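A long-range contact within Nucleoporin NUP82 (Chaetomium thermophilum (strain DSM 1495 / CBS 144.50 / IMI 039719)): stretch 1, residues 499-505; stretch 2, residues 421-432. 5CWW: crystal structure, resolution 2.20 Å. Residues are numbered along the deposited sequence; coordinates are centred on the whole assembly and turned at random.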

# COMPACT_ATOMS: atom_id res chain seq x y z
N PRO B 499 1.43 4.91 19.04
CA PRO B 499 1.32 4.98 17.58
C PRO B 499 2.02 6.21 17.01
O PRO B 499 2.37 6.23 15.83
CB PRO B 499 -0.20 5.08 17.35
CG PRO B 499 -0.85 4.79 18.66
CD PRO B 499 0.14 5.15 19.71
N TYR B 500 2.22 7.23 17.85
CA TYR B 500 2.76 8.50 17.40
C TYR B 500 4.28 8.52 17.44
O TYR B 500 4.90 9.55 17.17
CB TYR B 500 2.17 9.64 18.23
CG TYR B 500 0.69 9.79 18.01
CD1 TYR B 500 0.20 10.40 16.86
CD2 TYR B 500 -0.23 9.29 18.92
CE1 TYR B 500 -1.16 10.52 16.63
CE2 TYR B 500 -1.59 9.41 18.71
CZ TYR B 500 -2.05 10.02 17.56
OH TYR B 500 -3.40 10.14 17.34
N SER B 501 4.87 7.38 17.77
CA SER B 501 6.30 7.16 17.58
C SER B 501 6.49 6.03 16.59
O SER B 501 5.65 5.14 16.48
CB SER B 501 6.98 6.85 18.91
OG SER B 501 6.96 7.97 19.78
N PHE B 502 7.60 6.06 15.86
CA PHE B 502 7.89 5.02 14.88
C PHE B 502 9.36 5.07 14.47
O PHE B 502 10.08 6.00 14.84
CB PHE B 502 6.99 5.17 13.64
CG PHE B 502 6.97 6.55 13.05
CD1 PHE B 502 6.12 7.52 13.56
CD2 PHE B 502 7.80 6.87 11.99
CE1 PHE B 502 6.10 8.79 13.02
CE2 PHE B 502 7.78 8.14 11.44
CZ PHE B 502 6.93 9.10 11.96
N TYR B 503 9.79 4.06 13.72
CA TYR B 503 11.19 3.93 13.34
C TYR B 503 11.40 3.93 11.83
O TYR B 503 10.50 3.58 11.07
CB TYR B 503 11.78 2.65 13.94
CG TYR B 503 11.60 2.58 15.43
CD1 TYR B 503 12.52 3.17 16.28
CD2 TYR B 503 10.52 1.93 15.99
CE1 TYR B 503 12.37 3.12 17.64
CE2 TYR B 503 10.36 1.87 17.37
CZ TYR B 503 11.29 2.47 18.18
OH TYR B 503 11.15 2.42 19.55
N VAL B 504 12.59 4.34 11.42
CA VAL B 504 13.02 4.25 10.04
C VAL B 504 14.29 3.41 9.98
O VAL B 504 15.30 3.76 10.58
CB VAL B 504 13.28 5.64 9.42
CG1 VAL B 504 13.90 5.53 8.03
CG2 VAL B 504 11.99 6.44 9.36
N THR B 505 14.22 2.29 9.26
CA THR B 505 15.35 1.39 9.11
C THR B 505 15.91 1.48 7.69
O THR B 505 15.16 1.50 6.72
CB THR B 505 14.97 -0.07 9.41
OG1 THR B 505 14.44 -0.16 10.74
CG2 THR B 505 16.19 -0.99 9.30
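Stretch 2 (421-432) NGLSLNIICLLS

How does stretch 2 begin its course over stretch 1? It starts as a loop close to the end of the Y500 side chain. The CA-to-CB bond of Y500 runs sideways to stretch 2, but with chi1 in the m well its ring reaches across, so that the CA atoms of Y500 and G422 can stand 8.2 Å apart. The CA-to-CB bond of N421 points away, and the contact is made by its backbone O, 4.3 Å from Y500 CE2. G422 comes closer, its CA 3.5 Å from Y500 OH. Its conformation is extended, phi -177° and psi -143°, and the lack of a side chain matters here: an ideally placed CB would point toward stretch 1 and fall 2.3 Å from Y500 OH, a clash.

What fixes the loop to the tyrosine? The backbone of L423 does, donating a hydrogen bond from N to Y500 OH at 2.7 Å, with an angle of 157° at the hydrogen. The CA-to-CB bond of L423 runs sideways, yet its CB still lies 4.3 Å from Y500 CE1. In S424 that bond points away, and the residue takes no part. The chain then bends, a weak hydrogen bond from L425 N to L423 O (2.9 Å) spanning the turn. L425 makes no direct contact, but a water links it to the tyrosine: the water donates to L425 O at 2.7 Å and lies 2.9 Å from Y500 OH in a second hydrogen bond. The hydroxyl thus gathers both the loop backbone and the water.

Where do side chains take over from the backbone? After N426, whose CA-to-CB bond points away, that of I427 points toward stretch 1. With chi1 m and chi2 t, I427 brings CD1 to 3.7 Å from Y500 CE1, at the edge of the ring and near its plane. The same tyrosine thus meets L423 through both hydroxyl and ring, and I427 through its ring edge.

How do the two strands lie on each other? Their chains run in the same general sense, F502 lying nearest C429 and V504 nearest L431, with CA separations of 10.0 and 8.4 Å. Such spacing is too wide for backbone pairing, so side chains fill the gap. Alternation along the extended strand turns C429 and L431 toward stretch 1, while I428, L430 and S432 remain out of reach. C429 SG approaches F502 CZ to 3.9 Å and sits obliquely to the ring, 4.6 Å from its centroid. Further along, L431 CD2 meets V504 CG1 at 4.0 Å, an apolar contact between two buried residues.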

# COMPACT_ATOMS: atom_id res chain seq x y z
N ASN B 421 -6.04 7.82 23.19
CA ASN B 421 -6.02 9.27 23.22
C ASN B 421 -4.91 9.83 22.34
O ASN B 421 -3.75 9.45 22.48
CB ASN B 421 -5.85 9.77 24.66
CG ASN B 421 -5.98 11.28 24.77
OD1 ASN B 421 -6.66 11.92 23.96
ND2 ASN B 421 -5.34 11.85 25.78
N GLY B 422 -5.28 10.75 21.44
CA GLY B 422 -4.32 11.31 20.51
C GLY B 422 -4.95 12.37 19.63
O GLY B 422 -5.80 13.14 20.08
N LEU B 423 -4.54 12.41 18.36
CA LEU B 423 -4.98 13.45 17.44
C LEU B 423 -6.20 13.02 16.63
O LEU B 423 -6.23 11.93 16.06
CB LEU B 423 -3.85 13.83 16.49
CG LEU B 423 -4.11 15.00 15.53
CD1 LEU B 423 -4.26 16.31 16.30
CD2 LEU B 423 -3.00 15.11 14.50
N SER B 424 -7.20 13.90 16.56
CA SER B 424 -8.42 13.62 15.81
C SER B 424 -8.24 13.83 14.31
O SER B 424 -9.16 14.25 13.62
CB SER B 424 -9.56 14.50 16.32
OG SER B 424 -9.22 15.88 16.23
N LEU B 425 -7.04 13.51 13.81
CA LEU B 425 -6.74 13.62 12.38
C LEU B 425 -5.84 12.48 11.96
O LEU B 425 -4.97 12.06 12.73
CB LEU B 425 -6.06 14.95 12.06
CG LEU B 425 -6.78 16.27 12.36
CD1 LEU B 425 -5.80 17.41 12.19
CD2 LEU B 425 -7.98 16.46 11.44
N ASN B 426 -6.03 11.98 10.75
CA ASN B 426 -5.10 11.03 10.18
C ASN B 426 -3.76 11.71 9.92
O ASN B 426 -3.71 12.86 9.46
CB ASN B 426 -5.64 10.43 8.88
CG ASN B 426 -6.98 9.76 9.06
OD1 ASN B 426 -7.11 8.81 9.83
ND2 ASN B 426 -7.98 10.23 8.33
N ILE B 427 -2.68 11.02 10.25
CA ILE B 427 -1.34 11.49 9.93
C ILE B 427 -0.72 10.52 8.93
O ILE B 427 -0.54 9.34 9.22
CB ILE B 427 -0.45 11.59 11.19
CG1 ILE B 427 -1.14 12.45 12.25
CG2 ILE B 427 0.91 12.19 10.82
CD1 ILE B 427 -0.40 12.52 13.58
N ILE B 428 -0.41 11.04 7.75
CA ILE B 428 0.17 10.24 6.69
C ILE B 428 1.66 10.52 6.60
O ILE B 428 2.08 11.64 6.30
CB ILE B 428 -0.52 10.52 5.33
CG1 ILE B 428 -1.97 10.03 5.35
CG2 ILE B 428 0.21 9.80 4.19
CD1 ILE B 428 -2.95 10.94 6.07
N CYS B 429 2.46 9.50 6.91
CA CYS B 429 3.91 9.62 6.89
C CYS B 429 4.46 8.93 5.65
O CYS B 429 4.09 7.80 5.34
CB CYS B 429 4.50 9.00 8.16
SG CYS B 429 3.78 9.64 9.70
N LEU B 430 5.35 9.63 4.94
CA LEU B 430 5.87 9.16 3.66
C LEU B 430 7.39 9.09 3.69
O LEU B 430 8.06 10.05 4.07
CB LEU B 430 5.42 10.08 2.52
CG LEU B 430 3.92 10.39 2.45
CD1 LEU B 430 3.64 11.45 1.39
CD2 LEU B 430 3.12 9.12 2.17
N LEU B 431 7.93 7.95 3.27
CA LEU B 431 9.37 7.70 3.29
C LEU B 431 9.92 7.60 1.87
O LEU B 431 9.50 6.74 1.08
CB LEU B 431 9.66 6.41 4.07
CG LEU B 431 11.10 6.01 4.37
CD1 LEU B 431 11.89 7.15 4.99
CD2 LEU B 431 11.08 4.82 5.32
N SER B 432 10.85 8.49 1.54
CA SER B 432 11.45 8.54 0.21
C SER B 432 12.69 7.65 0.13
O SER B 432 13.25 7.26 1.16
CB SER B 432 11.83 9.98 -0.15
OG SER B 432 10.73 10.85 0.02
O HOH W 1 -3.89 10.35 14.46